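Local coordinates for protein arginine--tRNA ligase (Campylobacter jejuni, PDB 3FNR) that catalyses the ATP-dependent attachment of L-arginine to tRNA(Arg), releasing AMP and diphosphate, as a monomeric class I aminoacyl-tRNA synthetase, at residues 3-15 with 364-378. The protein carries 1 engineered substitution. Numbering follows the deposited sequence.
Sequences LSKTFLNELANQA and ADLQSLNQDGVNLLF. Engineered in segment 3-15: Leu3 (natural residue Ile).
The ring of Phe378 meets two leucines: Leu8 CD2 lies at its edge, near the ring plane, and Leu3 CD1, from an engineered residue, comes in obliquely, 3.9 Å from Phe378 CD1. The amide of Asn9 is the second flat group. With CG anti to the backbone N (chi1 -175°), it reaches residues 364-366, where Asp365 O lies over one amide face, 3.2 Å from Asn9 CG. OD1 accepts from Lys430 NZ, while a water 2.9 Å from Asn9 ND2 accepts from it and from Asn13 ND2 and donates to Ala364 O. An amide suits this place because it can both accept and donate. Lys5, bent at chi2 and chi3, suits its own: its methylenes pack across Val374 CG2 (3.8 Å from Lys5 CD), and its NZ donates a hydrogen bond to Gln367 O (2.8 Å), 32° out of the carbonyl plane. Beside these polar groups the contact is aliphatic: Leu8 CB sits 3.7 Å from Leu377 CD2, and the short Ala12 places its CB 4.2 Å from Leu366 CD2. The axes of segments 5-15 and 371-378 pass 10.9 Å apart at 44°, packing the N-terminal helix onto the DALR anticodon-binding domain, where helix 425-445 touches Leu366 and Leu377 and helix 398-416 touches Leu376.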
loop_
_atom_site.group_PDB
_atom_site.type_symbol
_atom_site.label_atom_id
_atom_site.label_comp_id
_atom_site.label_asym_id
_atom_site.label_seq_id
_atom_site.Cartn_x
_atom_site.Cartn_y
_atom_site.Cartn_z
ATOM N N LEU A 3 -1.884 -37.797 7.866
ATOM C CA LEU A 3 -2.864 -36.773 8.330
ATOM C C LEU A 3 -4.265 -37.346 8.492
ATOM O O LEU A 3 -4.678 -38.244 7.746
ATOM C CB LEU A 3 -2.903 -35.574 7.386
ATOM C CG LEU A 3 -1.676 -34.666 7.304
ATOM C CD1 LEU A 3 -1.877 -33.639 6.200
ATOM C CD2 LEU A 3 -1.390 -33.981 8.634
ATOM N N SER A 4 -4.996 -36.812 9.464
ATOM C CA SER A 4 -6.349 -37.266 9.752
ATOM C C SER A 4 -7.336 -36.594 8.812
ATOM O O SER A 4 -7.577 -35.392 8.913
ATOM C CB SER A 4 -6.721 -36.980 11.212
ATOM O OG SER A 4 -8.040 -37.409 11.498
ATOM N N LYS A 5 -7.898 -37.382 7.899
ATOM C CA LYS A 5 -8.915 -36.901 6.972
ATOM C C LYS A 5 -10.200 -36.518 7.689
ATOM O O LYS A 5 -10.867 -35.569 7.277
ATOM C CB LYS A 5 -9.190 -37.932 5.879
ATOM C CG LYS A 5 -8.195 -37.863 4.736
ATOM C CD LYS A 5 -7.640 -39.235 4.424
ATOM C CE LYS A 5 -8.201 -39.772 3.146
ATOM N NZ LYS A 5 -7.947 -41.235 3.005
ATOM N N THR A 6 -10.520 -37.242 8.764
ATOM C CA THR A 6 -11.685 -36.940 9.602
ATOM C C THR A 6 -11.589 -35.534 10.192
ATOM O O THR A 6 -12.562 -34.777 10.156
ATOM C CB THR A 6 -11.862 -37.965 10.763
ATOM O OG1 THR A 6 -11.806 -39.297 10.246
ATOM C CG2 THR A 6 -13.210 -37.763 11.478
ATOM N N PHE A 7 -10.408 -35.198 10.709
ATOM C CA PHE A 7 -10.158 -33.902 11.336
ATOM C C PHE A 7 -10.194 -32.785 10.300
ATOM O O PHE A 7 -10.942 -31.822 10.451
ATOM C CB PHE A 7 -8.817 -33.912 12.083
ATOM C CG PHE A 7 -8.500 -32.610 12.793
ATOM C CD1 PHE A 7 -9.171 -32.257 13.965
ATOM C CD2 PHE A 7 -7.526 -31.744 12.290
ATOM C CE1 PHE A 7 -8.884 -31.058 14.623
ATOM C CE2 PHE A 7 -7.231 -30.536 12.940
ATOM C CZ PHE A 7 -7.912 -30.196 14.113
ATOM N N LEU A 8 -9.407 -32.939 9.236
ATOM C CA LEU A 8 -9.391 -31.983 8.124
ATOM C C LEU A 8 -10.768 -31.762 7.488
ATOM O O LEU A 8 -11.103 -30.637 7.099
ATOM C CB LEU A 8 -8.380 -32.406 7.062
ATOM C CG LEU A 8 -6.883 -32.448 7.403
ATOM C CD1 LEU A 8 -6.113 -33.067 6.250
ATOM C CD2 LEU A 8 -6.317 -31.064 7.735
ATOM N N ASN A 9 -11.566 -32.826 7.391
ATOM C CA ASN A 9 -12.933 -32.710 6.879
ATOM C C ASN A 9 -13.792 -31.830 7.780
ATOM O O ASN A 9 -14.584 -31.033 7.291
ATOM C CB ASN A 9 -13.591 -34.082 6.723
ATOM C CG ASN A 9 -14.964 -34.002 6.092
ATOM O OD1 ASN A 9 -15.133 -33.445 5.005
ATOM N ND2 ASN A 9 -15.954 -34.563 6.769
ATOM N N GLU A 10 -13.622 -31.970 9.093
ATOM C CA GLU A 10 -14.339 -31.122 10.040
ATOM C C GLU A 10 -13.968 -29.654 9.869
ATOM O O GLU A 10 -14.848 -28.794 9.847
ATOM C CB GLU A 10 -14.152 -31.589 11.489
ATOM C CG GLU A 10 -15.065 -32.759 11.889
ATOM C CD GLU A 10 -16.482 -32.638 11.330
ATOM O OE1 GLU A 10 -17.203 -31.678 11.695
ATOM O OE2 GLU A 10 -16.872 -33.510 10.522
ATOM N N LEU A 11 -12.672 -29.387 9.712
ATOM C CA LEU A 11 -12.177 -28.040 9.397
ATOM C C LEU A 11 -12.727 -27.531 8.068
ATOM O O LEU A 11 -13.087 -26.354 7.949
ATOM C CB LEU A 11 -10.644 -28.004 9.382
ATOM C CG LEU A 11 -9.889 -28.184 10.707
ATOM C CD1 LEU A 11 -8.408 -27.902 10.502
ATOM C CD2 LEU A 11 -10.442 -27.288 11.818
ATOM N N ALA A 12 -12.804 -28.423 7.079
ATOM C CA ALA A 12 -13.385 -28.097 5.776
ATOM C C ALA A 12 -14.850 -27.713 5.921
ATOM O O ALA A 12 -15.289 -26.719 5.344
ATOM C CB ALA A 12 -13.224 -29.248 4.807
ATOM N N ASN A 13 -15.592 -28.472 6.725
ATOM C CA ASN A 13 -16.996 -28.166 6.989
ATOM C C ASN A 13 -17.190 -26.814 7.667
ATOM O O ASN A 13 -18.119 -26.089 7.334
ATOM C CB ASN A 13 -17.643 -29.263 7.828
ATOM C CG ASN A 13 -18.037 -30.476 7.006
ATOM O OD1 ASN A 13 -18.206 -30.394 5.788
ATOM N ND2 ASN A 13 -18.196 -31.610 7.675
ATOM N N GLN A 14 -16.307 -26.479 8.604
ATOM C CA GLN A 14 -16.373 -25.192 9.308
ATOM C C GLN A 14 -16.068 -24.019 8.386
ATOM O O GLN A 14 -16.733 -22.982 8.447
ATOM C CB GLN A 14 -15.423 -25.186 10.500
ATOM C CG GLN A 14 -15.889 -26.089 11.641
ATOM C CD GLN A 14 -14.769 -26.485 12.584
ATOM O OE1 GLN A 14 -14.821 -27.547 13.213
ATOM N NE2 GLN A 14 -13.744 -25.636 12.686
ATOM N N ALA A 15 -15.061 -24.205 7.536
ATOM C CA ALA A 15 -14.667 -23.225 6.543
ATOM C C ALA A 15 -15.778 -22.971 5.533
ATOM O O ALA A 15 -16.064 -21.826 5.195
ATOM C CB ALA A 15 -13.414 -23.699 5.828
ATOM N N ALA A 364 -20.155 -34.723 1.547
ATOM C CA ALA A 364 -19.018 -35.612 1.304
ATOM C C ALA A 364 -18.036 -35.551 2.468
ATOM O O ALA A 364 -17.914 -34.513 3.114
ATOM C CB ALA A 364 -18.339 -35.245 0.020
ATOM N N ASP A 365 -17.352 -36.660 2.743
ATOM C CA ASP A 365 -16.494 -36.733 3.923
ATOM C C ASP A 365 -14.994 -36.705 3.626
ATOM O O ASP A 365 -14.180 -36.698 4.554
ATOM C CB ASP A 365 -16.854 -37.947 4.784
ATOM C CG ASP A 365 -16.817 -39.260 4.010
ATOM O OD1 ASP A 365 -16.005 -39.408 3.067
ATOM O OD2 ASP A 365 -17.608 -40.158 4.364
ATOM N N LEU A 366 -14.644 -36.719 2.337
ATOM C CA LEU A 366 -13.248 -36.595 1.864
ATOM C C LEU A 366 -12.378 -37.834 2.120
ATOM O O LEU A 366 -11.168 -37.810 1.891
ATOM C CB LEU A 366 -12.580 -35.333 2.440
ATOM C CG LEU A 366 -12.670 -33.979 1.722
ATOM C CD1 LEU A 366 -13.811 -33.871 0.745
ATOM C CD2 LEU A 366 -12.727 -32.846 2.727
ATOM N N GLN A 367 -13.003 -38.921 2.564
ATOM C CA GLN A 367 -12.278 -40.124 2.956
ATOM C C GLN A 367 -11.594 -40.818 1.770
ATOM O O GLN A 367 -10.575 -41.479 1.941
ATOM C CB GLN A 367 -13.218 -41.085 3.682
ATOM C CG GLN A 367 -12.569 -41.865 4.824
ATOM C CD GLN A 367 -12.063 -40.971 5.944
ATOM O OE1 GLN A 367 -12.812 -40.177 6.517
ATOM N NE2 GLN A 367 -10.782 -41.101 6.262
ATOM N N SER A 368 -12.125 -40.626 0.562
ATOM C CA SER A 368 -11.572 -41.280 -0.628
ATOM C C SER A 368 -10.382 -40.572 -1.264
ATOM O O SER A 368 -9.795 -41.087 -2.216
ATOM C CB SER A 368 -12.653 -41.462 -1.683
ATOM O OG SER A 368 -12.949 -40.217 -2.299
ATOM N N LEU A 369 -10.039 -39.391 -0.759
ATOM C CA LEU A 369 -8.903 -38.620 -1.278
ATOM C C LEU A 369 -7.583 -39.388 -1.208
ATOM O O LEU A 369 -7.246 -39.965 -0.176
ATOM C CB LEU A 369 -8.775 -37.302 -0.512
ATOM C CG LEU A 369 -9.267 -35.985 -1.121
ATOM C CD1 LEU A 369 -10.439 -36.147 -2.071
ATOM C CD2 LEU A 369 -9.617 -35.007 -0.007
ATOM N N ASN A 370 -6.854 -39.405 -2.320
ATOM C CA ASN A 370 -5.510 -39.956 -2.356
ATOM C C ASN A 370 -4.537 -38.989 -1.672
ATOM O O ASN A 370 -4.932 -37.882 -1.308
ATOM C CB ASN A 370 -5.083 -40.309 -3.798
ATOM C CG ASN A 370 -4.975 -39.098 -4.725
ATOM O OD1 ASN A 370 -4.898 -37.950 -4.293
ATOM N ND2 ASN A 370 -4.966 -39.363 -6.022
ATOM N N GLN A 371 -3.280 -39.398 -1.513
ATOM C CA GLN A 371 -2.266 -38.579 -0.836
ATOM C C GLN A 371 -2.121 -37.173 -1.420
ATOM O O GLN A 371 -2.002 -36.204 -0.669
ATOM C CB GLN A 371 -0.920 -39.296 -0.845
ATOM C CG GLN A 371 0.165 -38.665 0.008
ATOM C CD GLN A 371 -0.199 -38.589 1.473
ATOM O OE1 GLN A 371 -0.328 -39.612 2.148
ATOM N NE2 GLN A 371 -0.361 -37.369 1.979
ATOM N N ASP A 372 -2.151 -37.073 -2.751
ATOM C CA ASP A 372 -2.117 -35.788 -3.458
ATOM C C ASP A 372 -3.309 -34.910 -3.113
ATOM O O ASP A 372 -3.172 -33.698 -3.016
ATOM C CB ASP A 372 -2.078 -35.999 -4.975
ATOM C CG ASP A 372 -0.686 -36.304 -5.494
ATOM O OD1 ASP A 372 -0.559 -37.198 -6.361
ATOM O OD2 ASP A 372 0.281 -35.649 -5.044
ATOM N N GLY A 373 -4.478 -35.529 -2.945
ATOM C CA GLY A 373 -5.680 -34.813 -2.562
ATOM C C GLY A 373 -5.615 -34.335 -1.119
ATOM O O GLY A 373 -6.049 -33.222 -0.817
ATOM N N VAL A 374 -5.085 -35.177 -0.228
ATOM C CA VAL A 374 -4.944 -34.806 1.184
ATOM C C VAL A 374 -3.938 -33.659 1.363
ATOM O O VAL A 374 -4.178 -32.741 2.149
ATOM C CB VAL A 374 -4.568 -36.012 2.084
ATOM C CG1 VAL A 374 -4.471 -35.590 3.562
ATOM C CG2 VAL A 374 -5.599 -37.144 1.939
ATOM N N ASN A 375 -2.829 -33.704 0.619
ATOM C CA ASN A 375 -1.852 -32.607 0.632
ATOM C C ASN A 375 -2.497 -31.289 0.218
ATOM O O ASN A 375 -2.280 -30.263 0.856
ATOM C CB ASN A 375 -0.678 -32.886 -0.309
ATOM C CG ASN A 375 0.238 -33.989 0.192
ATOM O OD1 ASN A 375 0.179 -34.407 1.351
ATOM N ND2 ASN A 375 1.111 -34.457 -0.689
ATOM N N LEU A 376 -3.298 -31.343 -0.842
ATOM C CA LEU A 376 -3.955 -30.170 -1.392
ATOM C C LEU A 376 -5.008 -29.652 -0.435
ATOM O O LEU A 376 -5.181 -28.442 -0.303
ATOM C CB LEU A 376 -4.568 -30.488 -2.755
ATOM C CG LEU A 376 -5.111 -29.346 -3.621
ATOM C CD1 LEU A 376 -4.030 -28.343 -3.988
ATOM C CD2 LEU A 376 -5.746 -29.934 -4.872
ATOM N N LEU A 377 -5.697 -30.579 0.229
ATOM C CA LEU A 377 -6.647 -30.250 1.288
ATOM C C LEU A 377 -5.942 -29.540 2.438
ATOM O O LEU A 377 -6.392 -28.477 2.880
ATOM C CB LEU A 377 -7.344 -31.522 1.789
ATOM C CG LEU A 377 -8.211 -31.506 3.052
ATOM C CD1 LEU A 377 -9.401 -30.589 2.897
ATOM C CD2 LEU A 377 -8.681 -32.920 3.376
ATOM N N PHE A 378 -4.839 -30.124 2.908
ATOM C CA PHE A 378 -4.033 -29.504 3.955
ATOM C C PHE A 378 -3.595 -28.110 3.540
ATOM O O PHE A 378 -3.717 -27.168 4.323
ATOM C CB PHE A 378 -2.792 -30.331 4.301
ATOM C CG PHE A 378 -1.915 -29.676 5.346
ATOM C CD1 PHE A 378 -2.231 -29.776 6.699
ATOM C CD2 PHE A 378 -0.791 -28.933 4.974
ATOM C CE1 PHE A 378 -1.436 -29.159 7.671
ATOM C CE2 PHE A 378 0.010 -28.310 5.935
ATOM C CZ PHE A 378 -0.313 -28.428 7.288
HETATM O O HOH W 1 -18.673 -34.005 5.869
#